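Local coordinates for SusD superfamily protein (Bacteroides fragilis, PDB 3L22), which probably binds glycans at the outer membrane for uptake, as other members of the SusD family do, at residues Gln118-Tyr130 / His197-Val210. Residues are numbered along the deposited sequence; the frame is centred on the assembly and turned at random.
Sequences QEAKFVRALAYYY and HATQAAANMLKMRV. With ZN (zinc ion), chain B; EDO (1,2-ethanediol), chain Z.
Two helices of the TPR-like helical part of this SusD-family protein, 118-130 and 200-210, run side by side with axes 10.9 Å apart and a crossing angle of 29°, and a zinc ion ties Glu119 of the first to His197 in the loop just ahead of the second. There Glu119 OE2 and His197 ND1, the latter 2.0 Å from the zinc, bind the metal together with two waters. The carboxylate and imidazole planes stand 70° apart. A further water donates to both Glu119 OE2 and Ala198 O; Tyr29 from helix 18-33 bonds Glu119 OE1, and Asn26 pairs with His197 NE2, so each metal ligand has a second polar partner, which probably helps fix its orientation. Thr199 OG1 caps the second helix by accepting from Ala202 N.

Further along the helices, away from the metal, the interface turns apolar. Ala198 CB sits over one face of the Phe122 ring, 3.4 Å from Phe122 CD2, while Ala202 O lies at the ring's edge. Leu206 is a knob set among Phe122, Ala125, Leu126 and Tyr129: its CD2 faces the backbone of Leu126, and its CD1 lies over the Tyr129 ring, 3.9 Å from the centroid. With CG anti to the backbone N (chi1 165°), Tyr129 reaches across Arg209. A weak bond of 3.4 Å runs from Arg209 NH1 to Tyr129 OH, near the guanidinium plane. A water joins Arg209 NH1 to Tyr130 OH, and Glu329 of helix 327-339 forms a salt bridge with Arg209 NE. Near-parallel helix packing of this kind, with Leu206 as a knob in the hole of the partner helix, is consistent with the TPR-related, largely helical architecture of the SusD family, here with a zinc site at one end.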
ATOM      1  N   GLN A 118      10.688  -6.507  16.285  1.00 12.66           N
ATOM      2  CA  GLN A 118       9.306  -6.198  15.913  1.00 12.42           C
ATOM      3  C   GLN A 118       9.275  -5.294  14.657  1.00 12.49           C
ATOM      4  O   GLN A 118       8.402  -5.422  13.796  1.00 12.12           O
ATOM      5  CB  GLN A 118       8.595  -5.582  17.128  1.00 12.56           C
ATOM      6  CG  GLN A 118       8.366  -6.619  18.240  1.00 12.96           C
ATOM      7  CD  GLN A 118       7.801  -6.022  19.519  1.00 14.84           C
ATOM      8  OE1 GLN A 118       7.332  -4.886  19.516  1.00 12.81           O
ATOM      9  NE2 GLN A 118       7.897  -6.768  20.637  1.00 11.32           N
ATOM     10  N   GLU A 119      10.274  -4.432  14.517  1.00 12.23           N
ATOM     11  CA  GLU A 119      10.402  -3.627  13.295  1.00 12.81           C
ATOM     12  C   GLU A 119      10.695  -4.486  12.079  1.00 13.67           C
ATOM     13  O   GLU A 119      10.079  -4.301  11.022  1.00 12.87           O
ATOM     14  CB  GLU A 119      11.491  -2.545  13.405  1.00 12.43           C
ATOM     15  CG  GLU A 119      11.004  -1.362  14.230  1.00 13.03           C
ATOM     16  CD  GLU A 119      11.950  -0.151  14.144  1.00 15.82           C
ATOM     17  OE1 GLU A 119      12.700   0.028  13.127  1.00 15.82           O
ATOM     18  OE2 GLU A 119      11.929   0.614  15.126  1.00 14.87           O
ATOM     19  N   ALA A 120      11.611  -5.430  12.238  1.00 13.44           N
ATOM     20  CA  ALA A 120      11.984  -6.303  11.130  1.00 13.77           C
ATOM     21  C   ALA A 120      10.776  -7.173  10.708  1.00 13.84           C
ATOM     22  O   ALA A 120      10.519  -7.357   9.526  1.00 13.42           O
ATOM     23  CB  ALA A 120      13.180  -7.158  11.518  1.00 12.58           C
ATOM     24  N   LYS A 121      10.040  -7.699  11.685  1.00 14.08           N
ATOM     25  CA  LYS A 121       8.827  -8.457  11.398  1.00 14.32           C
ATOM     26  C   LYS A 121       7.760  -7.645  10.653  1.00 14.37           C
ATOM     27  O   LYS A 121       7.094  -8.160   9.757  1.00 14.65           O
ATOM     28  CB  LYS A 121       8.269  -9.094  12.676  1.00 14.84           C
ATOM     29  CG  LYS A 121       9.126 -10.272  13.189  1.00 14.55           C
ATOM     30  CD  LYS A 121       8.400 -10.961  14.353  1.00 14.85           C
ATOM     31  CE  LYS A 121       9.251 -12.072  14.918  1.00 15.69           C
ATOM     32  NZ  LYS A 121       8.540 -12.743  16.042  1.00 16.45           N
ATOM     33  N   PHE A 122       7.624  -6.365  10.995  1.00 14.34           N
ATOM     34  CA  PHE A 122       6.721  -5.466  10.287  1.00 13.28           C
ATOM     35  C   PHE A 122       7.088  -5.384   8.785  1.00 13.43           C
ATOM     36  O   PHE A 122       6.215  -5.485   7.947  1.00 13.27           O
ATOM     37  CB  PHE A 122       6.732  -4.065  10.898  1.00 12.80           C
ATOM     38  CG  PHE A 122       5.981  -3.068  10.094  1.00 13.73           C
ATOM     39  CD1 PHE A 122       4.592  -2.931  10.261  1.00 13.95           C
ATOM     40  CD2 PHE A 122       6.617  -2.313   9.107  1.00 12.94           C
ATOM     41  CE1 PHE A 122       3.876  -2.034   9.508  1.00 11.96           C
ATOM     42  CE2 PHE A 122       5.891  -1.420   8.335  1.00 14.74           C
ATOM     43  CZ  PHE A 122       4.495  -1.297   8.547  1.00 15.07           C
ATOM     44  N   VAL A 123       8.375  -5.208   8.477  1.00 12.53           N
ATOM     45  CA  VAL A 123       8.842  -5.148   7.098  1.00 12.70           C
ATOM     46  C   VAL A 123       8.517  -6.461   6.345  1.00 13.22           C
ATOM     47  O   VAL A 123       7.984  -6.409   5.245  1.00 13.56           O
ATOM     48  CB  VAL A 123      10.321  -4.785   7.025  1.00 12.33           C
ATOM     49  CG1 VAL A 123      10.848  -4.850   5.603  1.00 11.88           C
ATOM     50  CG2 VAL A 123      10.539  -3.375   7.608  1.00 12.32           C
ATOM     51  N   ARG A 124       8.736  -7.618   6.981  1.00 13.92           N
ATOM     52  CA  ARG A 124       8.371  -8.895   6.352  1.00 13.86           C
ATOM     53  C   ARG A 124       6.864  -8.989   6.147  1.00 14.11           C
ATOM     54  O   ARG A 124       6.410  -9.409   5.084  1.00 13.62           O
ATOM     55  CB  ARG A 124       8.861 -10.047   7.189  1.00 14.88           C
ATOM     56  CG  ARG A 124       8.590 -11.415   6.584  1.00 15.79           C
ATOM     57  CD  ARG A 124       9.413 -12.475   7.319  1.00 15.95           C
ATOM     58  NE  ARG A 124       8.960 -12.668   8.681  1.00 12.81           N
ATOM     59  CZ  ARG A 124       9.615 -13.406   9.587  1.00 14.42           C
ATOM     60  NH1 ARG A 124      10.752 -14.062   9.285  1.00 13.70           N
ATOM     61  NH2 ARG A 124       9.082 -13.564  10.785  1.00 14.27           N
ATOM     62  N   ALA A 125       6.102  -8.521   7.132  1.00 14.25           N
ATOM     63  CA  ALA A 125       4.648  -8.551   7.077  1.00 14.22           C
ATOM     64  C   ALA A 125       4.114  -7.690   5.917  1.00 14.95           C
ATOM     65  O   ALA A 125       3.234  -8.124   5.140  1.00 14.99           O
ATOM     66  CB  ALA A 125       4.050  -8.084   8.445  1.00 14.74           C
ATOM     67  N   LEU A 126       4.690  -6.500   5.768  1.00 14.37           N
ATOM     68  CA  LEU A 126       4.312  -5.616   4.689  1.00 14.36           C
ATOM     69  C   LEU A 126       4.618  -6.214   3.294  1.00 14.71           C
ATOM     70  O   LEU A 126       3.799  -6.106   2.334  1.00 13.46           O
ATOM     71  CB  LEU A 126       5.002  -4.246   4.889  1.00 14.00           C
ATOM     72  CG  LEU A 126       4.469  -3.068   4.090  1.00 14.99           C
ATOM     73  CD1 LEU A 126       2.933  -2.836   4.290  1.00 12.19           C
ATOM     74  CD2 LEU A 126       5.263  -1.768   4.373  1.00 14.59           C
ATOM     75  N   ALA A 127       5.779  -6.849   3.173  1.00 14.32           N
ATOM     76  CA  ALA A 127       6.170  -7.443   1.902  1.00 14.16           C
ATOM     77  C   ALA A 127       5.174  -8.540   1.509  1.00 14.29           C
ATOM     78  O   ALA A 127       4.630  -8.546   0.387  1.00 14.54           O
ATOM     79  CB  ALA A 127       7.583  -7.979   1.993  1.00 13.28           C
ATOM     80  N   TYR A 128       4.876  -9.439   2.451  1.00 13.86           N
ATOM     81  CA  TYR A 128       3.875 -10.485   2.201  1.00 13.25           C
ATOM     82  C   TYR A 128       2.487  -9.917   1.916  1.00 13.35           C
ATOM     83  O   TYR A 128       1.740 -10.478   1.104  1.00 13.03           O
ATOM     84  CB  TYR A 128       3.820 -11.508   3.354  1.00 13.21           C
ATOM     85  CG  TYR A 128       4.894 -12.560   3.230  1.00 12.49           C
ATOM     86  CD1 TYR A 128       4.877 -13.457   2.161  1.00 12.20           C
ATOM     87  CD2 TYR A 128       5.953 -12.650   4.148  1.00 14.49           C
ATOM     88  CE1 TYR A 128       5.857 -14.415   2.002  1.00 14.08           C
ATOM     89  CE2 TYR A 128       6.956 -13.638   3.997  1.00 12.15           C
ATOM     90  CZ  TYR A 128       6.893 -14.507   2.915  1.00 13.87           C
ATOM     91  OH  TYR A 128       7.848 -15.459   2.701  1.00 13.01           O
ATOM     92  N   TYR A 129       2.127  -8.819   2.585  1.00 12.84           N
ATOM     93  CA  TYR A 129       0.829  -8.212   2.372  1.00 13.52           C
ATOM     94  C   TYR A 129       0.636  -7.758   0.912  1.00 13.12           C
ATOM     95  O   TYR A 129      -0.419  -7.985   0.301  1.00 12.14           O
ATOM     96  CB  TYR A 129       0.630  -7.031   3.357  1.00 14.00           C
ATOM     97  CG  TYR A 129      -0.508  -6.132   2.988  1.00 13.01           C
ATOM     98  CD1 TYR A 129      -1.807  -6.428   3.390  1.00 15.49           C
ATOM     99  CD2 TYR A 129      -0.299  -4.983   2.260  1.00 15.17           C
ATOM    100  CE1 TYR A 129      -2.872  -5.615   3.064  1.00 16.04           C
ATOM    101  CE2 TYR A 129      -1.379  -4.143   1.907  1.00 15.11           C
ATOM    102  CZ  TYR A 129      -2.647  -4.460   2.319  1.00 16.86           C
ATOM    103  OH  TYR A 129      -3.715  -3.640   2.005  1.00 18.45           O
ATOM    104  N   TYR A 130       1.655  -7.093   0.368  1.00 12.97           N
ATOM    105  CA  TYR A 130       1.578  -6.673  -1.027  1.00 13.57           C
ATOM    106  C   TYR A 130       1.556  -7.865  -2.017  1.00 13.13           C
ATOM    107  O   TYR A 130       0.768  -7.847  -2.962  1.00 13.87           O
ATOM    108  CB  TYR A 130       2.662  -5.644  -1.345  1.00 13.93           C
ATOM    109  CG  TYR A 130       2.380  -4.281  -0.720  1.00 14.01           C
ATOM    110  CD1 TYR A 130       1.236  -3.570  -1.057  1.00 15.86           C
ATOM    111  CD2 TYR A 130       3.279  -3.701   0.165  1.00 14.94           C
ATOM    112  CE1 TYR A 130       0.978  -2.317  -0.521  1.00 14.40           C
ATOM    113  CE2 TYR A 130       3.036  -2.464   0.725  1.00 14.72           C
ATOM    114  CZ  TYR A 130       1.894  -1.763   0.364  1.00 14.44           C
ATOM    115  OH  TYR A 130       1.637  -0.533   0.897  1.00 14.04           O
ATOM    116  N   HIS A 197      10.388   4.699  10.519  1.00 12.11           N
ATOM    117  CA  HIS A 197      10.430   3.361  11.139  1.00 12.26           C
ATOM    118  C   HIS A 197       9.013   2.982  11.497  1.00 13.24           C
ATOM    119  O   HIS A 197       8.181   3.866  11.726  1.00 14.44           O
ATOM    120  CB  HIS A 197      11.280   3.334  12.430  1.00 12.25           C
ATOM    121  CG  HIS A 197      12.755   3.415  12.202  1.00 17.02           C
ATOM    122  ND1 HIS A 197      13.680   3.056  13.160  1.00 19.01           N
ATOM    123  CD2 HIS A 197      13.471   3.818  11.126  1.00 23.16           C
ATOM    124  CE1 HIS A 197      14.900   3.218  12.684  1.00 21.98           C
ATOM    125  NE2 HIS A 197      14.803   3.682  11.448  1.00 26.16           N
ATOM    126  N   ALA A 198       8.749   1.678  11.559  1.00 13.35           N
ATOM    127  CA  ALA A 198       7.475   1.154  12.010  1.00 14.24           C
ATOM    128  C   ALA A 198       7.192   1.474  13.474  1.00 14.42           C
ATOM    129  O   ALA A 198       7.980   1.132  14.366  1.00 17.67           O
ATOM    130  CB  ALA A 198       7.396  -0.387  11.801  1.00 14.00           C
ATOM    131  N   THR A 199       6.078   2.155  13.694  1.00 12.98           N
ATOM    132  CA  THR A 199       5.536   2.417  15.011  1.00 11.69           C
ATOM    133  C   THR A 199       4.428   1.418  15.326  1.00 11.97           C
ATOM    134  O   THR A 199       3.995   0.660  14.451  1.00 12.00           O
ATOM    135  CB  THR A 199       4.936   3.819  15.059  1.00 11.05           C
ATOM    136  OG1 THR A 199       3.999   3.983  13.968  1.00  9.93           O
ATOM    137  CG2 THR A 199       6.052   4.890  15.022  1.00  7.59           C
ATOM    138  N   GLN A 200       3.950   1.437  16.565  1.00 11.52           N
ATOM    139  CA  GLN A 200       2.768   0.686  16.917  1.00 11.45           C
ATOM    140  C   GLN A 200       1.608   1.075  16.011  1.00 12.16           C
ATOM    141  O   GLN A 200       0.891   0.193  15.508  1.00 12.36           O
ATOM    142  CB  GLN A 200       2.411   0.896  18.394  1.00 11.77           C
ATOM    143  CG  GLN A 200       3.495   0.315  19.305  1.00 12.95           C
ATOM    144  CD  GLN A 200       3.115   0.318  20.759  1.00 13.58           C
ATOM    145  OE1 GLN A 200       1.923   0.197  21.088  1.00 16.32           O
ATOM    146  NE2 GLN A 200       4.112   0.493  21.646  1.00 12.15           N
ATOM    147  N   ALA A 201       1.437   2.375  15.748  1.00 12.46           N
ATOM    148  CA  ALA A 201       0.396   2.841  14.788  1.00 11.73           C
ATOM    149  C   ALA A 201       0.524   2.230  13.398  1.00 12.39           C
ATOM    150  O   ALA A 201      -0.476   1.842  12.803  1.00 11.74           O
ATOM    151  CB  ALA A 201       0.410   4.374  14.681  1.00 11.70           C
ATOM    152  N   ALA A 202       1.738   2.147  12.869  1.00 11.69           N
ATOM    153  CA  ALA A 202       1.950   1.519  11.567  1.00 11.80           C
ATOM    154  C   ALA A 202       1.556   0.019  11.554  1.00 11.75           C
ATOM    155  O   ALA A 202       0.917  -0.471  10.618  1.00 13.18           O
ATOM    156  CB  ALA A 202       3.420   1.677  11.149  1.00 10.62           C
ATOM    157  N   ALA A 203       1.985  -0.699  12.582  1.00 10.83           N
ATOM    158  CA  ALA A 203       1.676  -2.102  12.726  1.00 11.45           C
ATOM    159  C   ALA A 203       0.147  -2.307  12.807  1.00 10.92           C
ATOM    160  O   ALA A 203      -0.402  -3.224  12.201  1.00 10.69           O
ATOM    161  CB  ALA A 203       2.372  -2.665  13.959  1.00  8.83           C
ATOM    162  N   ASN A 204      -0.517  -1.449  13.573  1.00 11.27           N
ATOM    163  CA  ASN A 204      -1.966  -1.513  13.720  1.00 11.64           C
ATOM    164  C   ASN A 204      -2.722  -1.151  12.450  1.00 11.78           C
ATOM    165  O   ASN A 204      -3.777  -1.729  12.164  1.00 11.53           O
ATOM    166  CB  ASN A 204      -2.412  -0.637  14.898  1.00 12.13           C
ATOM    167  CG  ASN A 204      -2.162  -1.304  16.255  1.00 12.25           C
ATOM    168  OD1 ASN A 204      -2.446  -2.480  16.405  1.00 14.93           O
ATOM    169  ND2 ASN A 204      -1.670  -0.540  17.252  1.00  9.19           N
HETATM  170  N   MSE A 205      -2.170  -0.233  11.659  1.00 12.45           N
HETATM  171  CA  MSE A 205      -2.749   0.076  10.346  1.00 12.31           C
HETATM  172  C   MSE A 205      -2.686  -1.163   9.441  1.00 12.82           C
HETATM  173  O   MSE A 205      -3.659  -1.480   8.762  1.00 12.18           O
HETATM  174  CB  MSE A 205      -2.028   1.251   9.669  1.00 12.25           C
HETATM  175  CG  MSE A 205      -2.366   2.595  10.260  1.00 13.13           C
HETATM  176 SE   MSE A 205      -4.265   3.015  10.042  0.75 15.84          SE
HETATM  177  CE  MSE A 205      -4.282   3.176   8.063  1.00 15.85           C
ATOM    178  N   LEU A 206      -1.549  -1.864   9.439  1.00 13.07           N
ATOM    179  CA  LEU A 206      -1.415  -3.051   8.592  1.00 13.84           C
ATOM    180  C   LEU A 206      -2.381  -4.155   9.091  1.00 14.33           C
ATOM    181  O   LEU A 206      -3.004  -4.863   8.296  1.00 15.09           O
ATOM    182  CB  LEU A 206       0.036  -3.573   8.559  1.00 13.21           C
ATOM    183  CG  LEU A 206       0.354  -4.706   7.577  1.00 13.83           C
ATOM    184  CD1 LEU A 206      -0.207  -4.425   6.167  1.00 12.06           C
ATOM    185  CD2 LEU A 206       1.868  -4.992   7.529  1.00 10.05           C
ATOM    186  N   LYS A 207      -2.467  -4.292  10.409  1.00 14.78           N
ATOM    187  CA  LYS A 207      -3.342  -5.263  11.026  1.00 14.67           C
ATOM    188  C   LYS A 207      -4.795  -4.915  10.643  1.00 14.13           C
ATOM    189  O   LYS A 207      -5.556  -5.775  10.228  1.00 13.30           O
ATOM    190  CB  LYS A 207      -3.129  -5.223  12.531  1.00 14.98           C
ATOM    191  CG  LYS A 207      -3.798  -6.298  13.339  1.00 16.46           C
ATOM    192  CD  LYS A 207      -3.431  -6.232  14.851  1.00 17.27           C
ATOM    193  CE  LYS A 207      -1.979  -6.543  15.150  1.00 15.92           C
ATOM    194  NZ  LYS A 207      -1.730  -6.836  16.598  1.00 13.99           N
HETATM  195  N   MSE A 208      -5.152  -3.643  10.689  1.00 13.45           N
HETATM  196  CA  MSE A 208      -6.476  -3.270  10.257  1.00 13.91           C
HETATM  197  C   MSE A 208      -6.742  -3.637   8.800  1.00 13.76           C
HETATM  198  O   MSE A 208      -7.797  -4.192   8.509  1.00 13.02           O
HETATM  199  CB  MSE A 208      -6.762  -1.798  10.471  1.00 14.94           C
HETATM  200  CG  MSE A 208      -8.138  -1.417   9.946  1.00 16.35           C
HETATM  201 SE   MSE A 208      -8.848   0.287  10.592  0.75 22.09          SE
HETATM  202  CE  MSE A 208      -7.418   1.211  10.198  1.00  5.48           C
ATOM    203  N   ARG A 209      -5.808  -3.330   7.900  1.00 13.74           N
ATOM    204  CA  ARG A 209      -5.974  -3.692   6.508  1.00 13.98           C
ATOM    205  C   ARG A 209      -6.165  -5.186   6.314  1.00 13.48           C
ATOM    206  O   ARG A 209      -7.000  -5.607   5.511  1.00 14.85           O
ATOM    207  CB  ARG A 209      -4.789  -3.223   5.655  1.00 13.92           C
ATOM    208  CG  ARG A 209      -4.741  -1.719   5.451  1.00 15.58           C
ATOM    209  CD  ARG A 209      -3.926  -1.435   4.195  1.00 17.49           C
ATOM    210  NE  ARG A 209      -3.606  -0.050   3.901  1.00 15.49           N
ATOM    211  CZ  ARG A 209      -2.869   0.337   2.870  1.00 17.09           C
ATOM    212  NH1 ARG A 209      -2.378  -0.562   2.003  1.00 17.46           N
ATOM    213  NH2 ARG A 209      -2.636   1.619   2.678  1.00 18.36           N
ATOM    214  N   VAL A 210      -5.390  -5.979   7.034  1.00 12.80           N
ATOM    215  CA  VAL A 210      -5.486  -7.404   6.923  1.00 11.63           C
ATOM    216  C   VAL A 210      -6.860  -7.872   7.396  1.00 12.52           C
ATOM    217  O   VAL A 210      -7.520  -8.640   6.719  1.00 11.68           O
ATOM    218  CB  VAL A 210      -4.353  -8.110   7.698  1.00 11.62           C
ATOM    219  CG1 VAL A 210      -4.626  -9.608   7.865  1.00 10.82           C
ATOM    220  CG2 VAL A 210      -3.018  -7.874   6.975  1.00 11.95           C
TER
HETATM  221 ZN    ZN B   1      13.286   2.158  14.897  1.00 22.08          ZN
HETATM  222  C1  EDO Z 466      -3.422 -10.382  16.927  1.00 32.78           C
HETATM  223  O1  EDO Z 466      -3.331  -9.039  17.386  1.00 31.18           O
HETATM  224  C2  EDO Z 466      -2.618 -10.724  15.699  1.00 31.29           C
HETATM  225  O2  EDO Z 466      -1.708  -9.731  15.260  1.00 31.21           O
HETATM  226  O   HOH W   1       9.665   1.163  16.421  1.00 12.40           O
HETATM  227  O   HOH W   2      -6.063  -4.778   2.571  1.00 22.09           O
HETATM  228  O   HOH W   3      -0.638   0.689  -0.092  1.00 16.01           O
HETATM  229  O   HOH W   4      12.294   3.475  15.936  1.00 12.72           O
HETATM  230  O   HOH W   5      15.152   1.600  16.030  1.00  2.00           O